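Local atomic coordinates of hemolysin BL lytic component L1 (Bacillus cereus, PDB entry 7NMQ), a protein that probably serves as one component of haemolysin BL, an alpha-helical pore-forming enterotoxin that lyses the cells it attacks. Residues 289-292 against 293-297; 65-68 against 69-72; 184-187 against 188-192; 163-166 against 167-171. All blocks are in the same frame, centred on the assembly; numbering follows the deposited sequence. Where two conformers were deposited one is given.

Contact 1 of 4, residues 289-292 against 293-297; sequences TLAY and LYQTV
Q295 folds back along the turn that precedes it and reaches both A291 and Y292. Its CG stands anti to its own carbonyl carbon (chi1 -64°), and this sends the chain backward along the helix. CB rests by the backbone, 3.6 Å from Y292 O. CG comes down on A291 O at 3.2 Å, the same oxygen that accepts the Q295 backbone N-H at 3.1 Å, the donor lying in the carbonyl plane. Beyond CG the chain runs extended, and the amide forks: OE1 meets the rim of the Y292 ring close to the ring plane, 3.4 Å from CD1, while NE2 leans over CB of A291. The tyrosine and glutamine run side by side and point the same way, with ring and amide planes 58° apart. A291 O also sits beneath one face of the Y294 ring, 3.5 Å from its plane and displaced toward the rim. One residue on, Y292 O is gripped twice, by the backbone N of T296 and by its OG1 at 2.8 Å, the two donors arriving from opposite faces of the carbonyl. On another side of this turn of helix 275-325, L290 CD2 touches L293 CD1. L290 packs against helices 10-33 and 107-154, L293 against M24 of helix 10-33, Y294 meets Y143 edge to face, and Y292 lies on helix 173-200, where K188 makes a cation-pi contact with its ring.

Contact 2 of 4, residues 65-68 against 69-72; sequences NANY and WLDT
The firm part of this turn is Y68 against T72. T72 lays CB over one face of the tyrosine ring, a CH-pi contact with CB 3.9 Å from the centroid and 17° off the ring normal. Its methyl CG2 reaches farther along the ring, 3.5 Å from Y68 CE1. With CG anti to the backbone N (chi1 -175°), Y68 holds its ring out from helix 45-103, one face turned to the threonine. On the backbone, T72 N bonds to Y68 O at 2.9 Å, although the chain widens into a pi-type turn at 69-72. The opposite character appears at N67 and D71. D71 is exposed, and its carboxylate lies alongside the preceding turn, OD2 of D71 3.5 Å from N67 O; the side chains of N67 and D71 come no closer than 4.2 Å, from N67 CB to D71 OD2. The W69 indole reaches helices 10-33 and 107-154, and its NE1 is hydrogen-bonded to D25. Across the turn, then, the side chains cohere by a CH-pi contact of the threonine CB, with its methyl alongside, while hydrogen bonding is left to the backbone; the indole N-H makes its bond to another helix, and the D25 carboxylate would be expected to polarise it.

Contact 3 of 4, residues 184-187 against 188-192; sequences RSTQ and KKHFD. With EDO (1,2-ethanediol), chain G.
R184, S185, T186 and Q187 each hand a carbonyl oxygen to the N-H four residues on, in K188, K189, H190 and F191, with bonds of 3.0 to 3.2 Å that keep this turn regularly alpha-helical. The R184 carbonyl has a second partner, a 1,2-ethanediol probably left from the crystallisation liquor. The O2 hydroxyl of this diol donates to R184 O at 2.8 Å and accepts from R184 NE, again at 2.8 Å and nearly straight at 161°. Bends at chi2 and chi3 curl the arginine over its own backbone, so that one hydroxyl can bridge its carbonyl and its guanidinium edge. At its far end the guanidinium bonds through NH2 to T289 OG1. The other end of the diol rests on K188, with C1 3.5 Å from the lysine CB. Helix 173-200 belongs to the long helical bundle expected of a ClyA-like toxin, and its last turns already fall in the first of two segments predicted to span the membrane. K188 runs out extended as far as its bend at chi4; its NZ bonds to Y27 OH on helix 10-33 and has a long salt bridge of 3.9 Å to D192 OD1. On another face T186 and H190 lie side by side. The methyl CG2 of T186 touches NE2 of the imidazole at 3.6 Å, and H190 CD2 sits 3.3 Å from T186 O. H190 ND1 is hydrogen-bonded to H255 ND1 on helix 247-272, while the F191 ring meets Y259 of that helix and touches L22 and V23.

Contact 4 of 4, residues 163-166 against 167-171; sequences TAIL and AGQQA
The carbonyl of L166 takes two N-H groups, of Q169 and Q170, at the last turn of helix 161-169. Q170 N comes to L166 O at 3.0 Å in the carbonyl plane, the ordinary i+4 bond. Q169 N comes to the same oxygen at 2.9 Å from well above that plane, 65° out of it, an i+3 bond that tightens the turn. The same N of Q169 has a weak bond back to I165 O, and G168 N likewise adds a weak one to I165 O beside its bond to A164 O. Such a mixture of i+3 and i+4 bonding marks the C-terminal end of a helix giving out; Q170 is the first residue past it, its backbone opened to phi -141° and psi 114°, and the chain goes on to helix 173-200. A167 is bound back to T163: its N bonds to T163 O at 2.8 Å, and its CB lies 3.3 Å from that oxygen. Q169 lies along the outside, CG anti to its carbonyl carbon and 3.6 Å from I165 O. Its extended chain then carries the amide back past the branched ends of I165 and L166: OE1 is 4.4 Å from L166 CD2, a loose approach. NE2 of Q169 has a weak hydrogen bond to D43 O. The L166 side chain is buried against L44, I173 and V280, and T163 OG1 bonds to V153 O.

Contacts 1 and 3 are directly joined: helices 275-325 and 173-200 lie against each other here, and the Y292 ring packs on S185 and K188. Contact 1 is the most buried of the four, while contacts 2 and 3 have one flank in the bundle and another toward solvent. Contact 2 does not touch contact 1, though both lean on helices 10-33 and 107-154. Contact 4 lies far off, its centre 36 Å from that of the chain, yet L166 still rests on helices 173-200 and 275-325. Chemistry follows place: contact 1 combines aromatic and leucine packing with a doubly bonded carbonyl, contact 2 a CH-pi contact of threonine on tyrosine, contact 3 charged and imidazole groups reaching other helices, and contact 4 backbone bonds at a helix end.

Contact 1 of 4, residues 289-292 against 293-297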
# COMPACT_ATOMS: atom_id res chain seq x y z
N THR A 289 -3.27 -6.03 13.89
CA THR A 289 -2.55 -6.03 12.61
C THR A 289 -3.30 -6.88 11.60
O THR A 289 -3.36 -6.52 10.41
CB THR A 289 -1.11 -6.46 12.78
OG1 THR A 289 -0.47 -5.52 13.65
CG2 THR A 289 -0.42 -6.54 11.44
N LEU A 290 -3.82 -8.04 11.98
CA LEU A 290 -4.47 -8.90 10.96
C LEU A 290 -5.69 -8.18 10.38
O LEU A 290 -5.95 -8.43 9.20
CB LEU A 290 -4.92 -10.21 11.59
CG LEU A 290 -3.79 -11.17 11.98
CD1 LEU A 290 -4.37 -12.46 12.54
CD2 LEU A 290 -2.83 -11.45 10.88
N ALA A 291 -6.43 -7.41 11.16
CA ALA A 291 -7.58 -6.63 10.66
C ALA A 291 -7.07 -5.48 9.78
O ALA A 291 -7.60 -5.32 8.68
CB ALA A 291 -8.43 -6.09 11.78
N TYR A 292 -6.02 -4.78 10.20
CA TYR A 292 -5.45 -3.68 9.40
C TYR A 292 -4.97 -4.22 8.04
O TYR A 292 -5.08 -3.50 7.01
CB TYR A 292 -4.33 -2.99 10.17
CG TYR A 292 -4.77 -2.29 11.43
CD1 TYR A 292 -6.06 -1.79 11.60
CD2 TYR A 292 -3.85 -1.99 12.40
CE1 TYR A 292 -6.44 -1.14 12.76
CE2 TYR A 292 -4.22 -1.34 13.57
CZ TYR A 292 -5.51 -0.88 13.75
OH TYR A 292 -5.81 -0.27 14.96
N LEU A 293 -4.43 -5.43 7.99
CA LEU A 293 -3.96 -6.04 6.73
C LEU A 293 -5.13 -6.15 5.75
O LEU A 293 -4.96 -5.72 4.59
CB LEU A 293 -3.32 -7.41 6.96
CG LEU A 293 -1.85 -7.41 7.34
CD1 LEU A 293 -1.45 -8.74 7.98
CD2 LEU A 293 -1.00 -7.17 6.10
N TYR A 294 -6.26 -6.75 6.12
CA TYR A 294 -7.31 -6.92 5.09
C TYR A 294 -7.87 -5.53 4.75
O TYR A 294 -8.24 -5.32 3.57
CB TYR A 294 -8.35 -7.98 5.46
CG TYR A 294 -9.41 -7.59 6.43
CD1 TYR A 294 -10.45 -6.75 6.08
CD2 TYR A 294 -9.49 -8.17 7.70
CE1 TYR A 294 -11.45 -6.41 6.98
CE2 TYR A 294 -10.49 -7.84 8.60
CZ TYR A 294 -11.48 -6.95 8.25
OH TYR A 294 -12.48 -6.64 9.14
N GLN A 295 -7.89 -4.59 5.68
CA GLN A 295 -8.42 -3.23 5.42
C GLN A 295 -7.53 -2.53 4.40
O GLN A 295 -8.04 -1.80 3.52
CB GLN A 295 -8.50 -2.38 6.68
CG GLN A 295 -9.48 -2.94 7.69
CD GLN A 295 -9.27 -2.29 9.04
OE1 GLN A 295 -8.46 -1.36 9.23
NE2 GLN A 295 -10.05 -2.73 9.98
N THR A 296 -6.22 -2.71 4.51
CA THR A 296 -5.24 -2.07 3.62
C THR A 296 -5.34 -2.70 2.23
O THR A 296 -5.26 -1.95 1.21
CB THR A 296 -3.82 -2.16 4.18
OG1 THR A 296 -3.81 -1.57 5.48
CG2 THR A 296 -2.87 -1.39 3.29
N VAL A 297 -5.52 -4.00 2.12
CA VAL A 297 -5.73 -4.61 0.78
C VAL A 297 -7.02 -4.05 0.19
O VAL A 297 -7.05 -3.81 -1.04
CB VAL A 297 -5.74 -6.15 0.83
CG1 VAL A 297 -6.23 -6.77 -0.49
CG2 VAL A 297 -4.37 -6.65 1.17

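Contact 2 of 4, residues 65-68 against 69-72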
# COMPACT_ATOMS: atom_id res chain seq x y z
N ASN A 65 0.54 -15.80 4.82
CA ASN A 65 -0.15 -14.69 4.10
C ASN A 65 0.80 -13.51 3.93
O ASN A 65 0.75 -12.80 2.90
CB ASN A 65 -1.43 -14.28 4.82
CG ASN A 65 -2.54 -15.27 4.69
OD1 ASN A 65 -2.52 -16.14 3.83
ND2 ASN A 65 -3.49 -15.16 5.59
N ALA A 66 1.62 -13.24 4.95
CA ALA A 66 2.55 -12.11 4.88
C ALA A 66 3.55 -12.37 3.76
O ALA A 66 3.90 -11.44 3.00
CB ALA A 66 3.20 -11.91 6.21
N ASN A 67 4.06 -13.59 3.67
CA ASN A 67 5.03 -13.91 2.60
C ASN A 67 4.33 -13.89 1.24
O ASN A 67 4.97 -13.52 0.26
CB ASN A 67 5.73 -15.24 2.87
CG ASN A 67 6.85 -15.07 3.87
OD1 ASN A 67 7.80 -14.34 3.61
ND2 ASN A 67 6.68 -15.62 5.05
N TYR A 68 3.04 -14.21 1.16
CA TYR A 68 2.31 -14.15 -0.12
C TYR A 68 2.25 -12.68 -0.54
O TYR A 68 2.45 -12.40 -1.73
CB TYR A 68 0.87 -14.65 0.01
CG TYR A 68 0.14 -14.70 -1.30
CD1 TYR A 68 0.26 -15.80 -2.12
CD2 TYR A 68 -0.66 -13.63 -1.71
CE1 TYR A 68 -0.41 -15.84 -3.34
CE2 TYR A 68 -1.36 -13.68 -2.91
CZ TYR A 68 -1.23 -14.78 -3.72
OH TYR A 68 -1.90 -14.85 -4.91
N TRP A 69 1.96 -11.77 0.37
CA TRP A 69 2.00 -10.32 0.05
C TRP A 69 3.37 -10.02 -0.56
O TRP A 69 3.46 -9.41 -1.65
CB TRP A 69 1.71 -9.41 1.26
CG TRP A 69 2.19 -8.02 0.99
CD1 TRP A 69 3.32 -7.42 1.47
CD2 TRP A 69 1.63 -7.11 0.03
NE1 TRP A 69 3.48 -6.18 0.90
CE2 TRP A 69 2.47 -5.97 -0.00
CE3 TRP A 69 0.51 -7.17 -0.81
CZ2 TRP A 69 2.19 -4.86 -0.80
CZ3 TRP A 69 0.27 -6.08 -1.61
CH2 TRP A 69 1.08 -4.95 -1.60
N LEU A 70 4.44 -10.34 0.15
CA LEU A 70 5.78 -9.86 -0.24
C LEU A 70 6.22 -10.51 -1.55
O LEU A 70 6.88 -9.81 -2.35
CB LEU A 70 6.80 -10.16 0.86
CG LEU A 70 6.62 -9.43 2.20
CD1 LEU A 70 7.49 -10.07 3.29
CD2 LEU A 70 6.91 -7.93 2.06
N ASP A 71 5.88 -11.76 -1.80
CA ASP A 71 6.51 -12.52 -2.88
C ASP A 71 5.59 -12.67 -4.10
O ASP A 71 6.12 -12.92 -5.18
CB ASP A 71 6.97 -13.89 -2.42
CG ASP A 71 8.00 -13.85 -1.31
OD1 ASP A 71 8.71 -12.83 -1.19
OD2 ASP A 71 8.12 -14.85 -0.60
N THR A 72 4.28 -12.56 -3.92
CA THR A 72 3.33 -12.84 -5.01
C THR A 72 2.42 -11.64 -5.27
O THR A 72 2.39 -11.17 -6.44
CB THR A 72 2.55 -14.13 -4.74
OG1 THR A 72 3.51 -15.16 -4.52
CG2 THR A 72 1.62 -14.49 -5.88

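Contact 3 of 4, residues 184-187 against 188-192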
# COMPACT_ATOMS: atom_id res chain seq x y z
N ARG A 184 -2.72 0.98 19.62
CA ARG A 184 -2.59 0.58 18.20
C ARG A 184 -3.50 1.45 17.32
O ARG A 184 -3.07 1.84 16.22
CB ARG A 184 -2.90 -0.90 18.04
CG ARG A 184 -1.79 -1.82 18.53
CD ARG A 184 -0.46 -1.59 17.81
NE ARG A 184 -0.54 -1.71 16.36
CZ ARG A 184 -0.68 -2.84 15.68
NH1 ARG A 184 -0.72 -3.99 16.34
NH2 ARG A 184 -0.80 -2.82 14.35
N SER A 185 -4.70 1.80 17.75
CA SER A 185 -5.60 2.63 16.89
C SER A 185 -5.07 4.07 16.85
O SER A 185 -5.10 4.71 15.78
CB SER A 185 -7.04 2.51 17.31
OG SER A 185 -7.22 2.85 18.67
N THR A 186 -4.53 4.58 17.95
CA THR A 186 -3.90 5.91 17.97
C THR A 186 -2.70 5.89 17.04
O THR A 186 -2.49 6.84 16.27
CB THR A 186 -3.56 6.35 19.40
OG1 THR A 186 -4.78 6.34 20.13
CG2 THR A 186 -2.89 7.69 19.49
N GLN A 187 -1.89 4.85 17.13
CA GLN A 187 -0.65 4.77 16.36
C GLN A 187 -0.97 4.73 14.87
O GLN A 187 -0.26 5.39 14.04
CB GLN A 187 0.10 3.50 16.76
CG GLN A 187 1.48 3.44 16.18
CD GLN A 187 2.26 2.23 16.62
OE1 GLN A 187 3.47 2.30 16.91
NE2 GLN A 187 1.57 1.12 16.65
N LYS A 188 -1.98 3.96 14.47
CA LYS A 188 -2.33 3.85 13.05
C LYS A 188 -2.76 5.21 12.54
O LYS A 188 -2.40 5.54 11.40
CB LYS A 188 -3.46 2.83 12.89
CG LYS A 188 -3.85 2.58 11.44
CD LYS A 188 -4.82 1.48 11.21
CE LYS A 188 -4.98 1.16 9.74
NZ LYS A 188 -3.73 1.33 8.94
N LYS A 189 -3.55 5.94 13.32
CA LYS A 189 -3.98 7.31 12.95
C LYS A 189 -2.75 8.21 12.76
O LYS A 189 -2.71 9.00 11.81
CB LYS A 189 -4.93 7.92 13.98
CG LYS A 189 -5.59 9.21 13.54
CD LYS A 189 -6.22 9.17 12.15
CE LYS A 189 -7.19 10.31 11.89
NZ LYS A 189 -6.49 11.59 11.68
N HIS A 190 -1.76 8.15 13.64
CA HIS A 190 -0.54 8.97 13.47
C HIS A 190 0.12 8.63 12.13
O HIS A 190 0.54 9.55 11.41
CB HIS A 190 0.47 8.78 14.61
CG HIS A 190 0.06 9.42 15.89
ND1 HIS A 190 -0.15 10.79 16.01
CD2 HIS A 190 -0.10 8.88 17.13
CE1 HIS A 190 -0.45 11.04 17.29
NE2 HIS A 190 -0.45 9.87 17.99
N PHE A 191 0.27 7.36 11.80
CA PHE A 191 0.95 6.95 10.55
C PHE A 191 0.11 7.39 9.37
O PHE A 191 0.64 7.89 8.34
CB PHE A 191 1.16 5.44 10.54
CG PHE A 191 2.21 5.02 9.56
CD1 PHE A 191 3.53 5.02 9.98
CD2 PHE A 191 1.94 4.61 8.28
CE1 PHE A 191 4.55 4.62 9.14
CE2 PHE A 191 2.97 4.21 7.45
CZ PHE A 191 4.25 4.23 7.87
N ASP A 192 -1.19 7.24 9.49
CA ASP A 192 -2.10 7.68 8.40
C ASP A 192 -1.95 9.19 8.17
O ASP A 192 -2.02 9.64 7.01
CB ASP A 192 -3.58 7.39 8.70
CG ASP A 192 -3.97 5.92 8.68
OD1 ASP A 192 -3.21 5.14 8.08
OD2 ASP A 192 -5.08 5.60 9.21
C1 EDO G . -0.67 0.86 12.32
O1 EDO G . 0.51 1.59 12.22
C2 EDO G . -0.73 0.00 13.52
O2 EDO G . -1.00 0.60 14.78

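Contact 4 of 4, residues 163-166 against 167-171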
# COMPACT_ATOMS: atom_id res chain seq x y z
N THR A 163 -8.20 -15.16 25.64
CA THR A 163 -8.05 -14.01 26.53
C THR A 163 -8.97 -14.18 27.73
O THR A 163 -8.59 -13.80 28.85
CB THR A 163 -8.30 -12.68 25.82
OG1 THR A 163 -7.42 -12.61 24.70
CG2 THR A 163 -8.06 -11.52 26.76
N ALA A 164 -10.19 -14.68 27.57
CA ALA A 164 -11.10 -14.81 28.72
C ALA A 164 -10.55 -15.85 29.71
O ALA A 164 -10.74 -15.69 30.92
CB ALA A 164 -12.46 -15.22 28.24
N ILE A 165 -9.86 -16.87 29.23
CA ILE A 165 -9.24 -17.84 30.16
C ILE A 165 -8.15 -17.12 30.93
O ILE A 165 -8.09 -17.22 32.17
CB ILE A 165 -8.71 -19.07 29.41
CG1 ILE A 165 -9.88 -19.83 28.80
CG2 ILE A 165 -7.86 -19.95 30.30
CD1 ILE A 165 -9.46 -20.90 27.87
N LEU A 166 -7.30 -16.37 30.27
CA LEU A 166 -6.24 -15.66 30.97
C LEU A 166 -6.84 -14.61 31.91
O LEU A 166 -6.32 -14.45 33.05
CB LEU A 166 -5.29 -15.05 29.95
CG LEU A 166 -4.55 -16.04 29.06
CD1 LEU A 166 -3.73 -15.29 28.02
CD2 LEU A 166 -3.67 -16.97 29.87
N ALA A 167 -7.88 -13.89 31.53
CA ALA A 167 -8.54 -12.88 32.38
C ALA A 167 -9.21 -13.56 33.58
O ALA A 167 -9.34 -12.93 34.62
CB ALA A 167 -9.56 -12.12 31.56
N GLY A 168 -9.58 -14.83 33.44
CA GLY A 168 -10.10 -15.58 34.58
C GLY A 168 -9.01 -15.80 35.62
O GLY A 168 -9.29 -15.84 36.81
N GLN A 169 -7.77 -15.87 35.19
CA GLN A 169 -6.60 -16.04 36.08
C GLN A 169 -6.07 -14.72 36.64
O GLN A 169 -5.46 -14.76 37.72
CB GLN A 169 -5.45 -16.73 35.35
CG GLN A 169 -5.83 -18.10 34.83
CD GLN A 169 -4.69 -18.82 34.17
OE1 GLN A 169 -3.56 -18.34 34.09
NE2 GLN A 169 -4.99 -20.03 33.71
N GLN A 170 -6.16 -13.60 35.91
CA GLN A 170 -5.55 -12.29 36.29
C GLN A 170 -6.51 -11.16 35.92
O GLN A 170 -6.78 -10.97 34.70
CB GLN A 170 -4.20 -12.08 35.62
CG GLN A 170 -3.14 -13.06 36.10
CD GLN A 170 -1.73 -12.65 35.76
OE1 GLN A 170 -0.92 -13.47 35.33
NE2 GLN A 170 -1.40 -11.39 36.00
N ALA A 171 -7.02 -10.47 36.90
CA ALA A 171 -8.09 -9.46 36.76
C ALA A 171 -7.60 -8.22 36.02
O ALA A 171 -8.46 -7.47 35.57
CB ALA A 171 -8.62 -9.12 38.14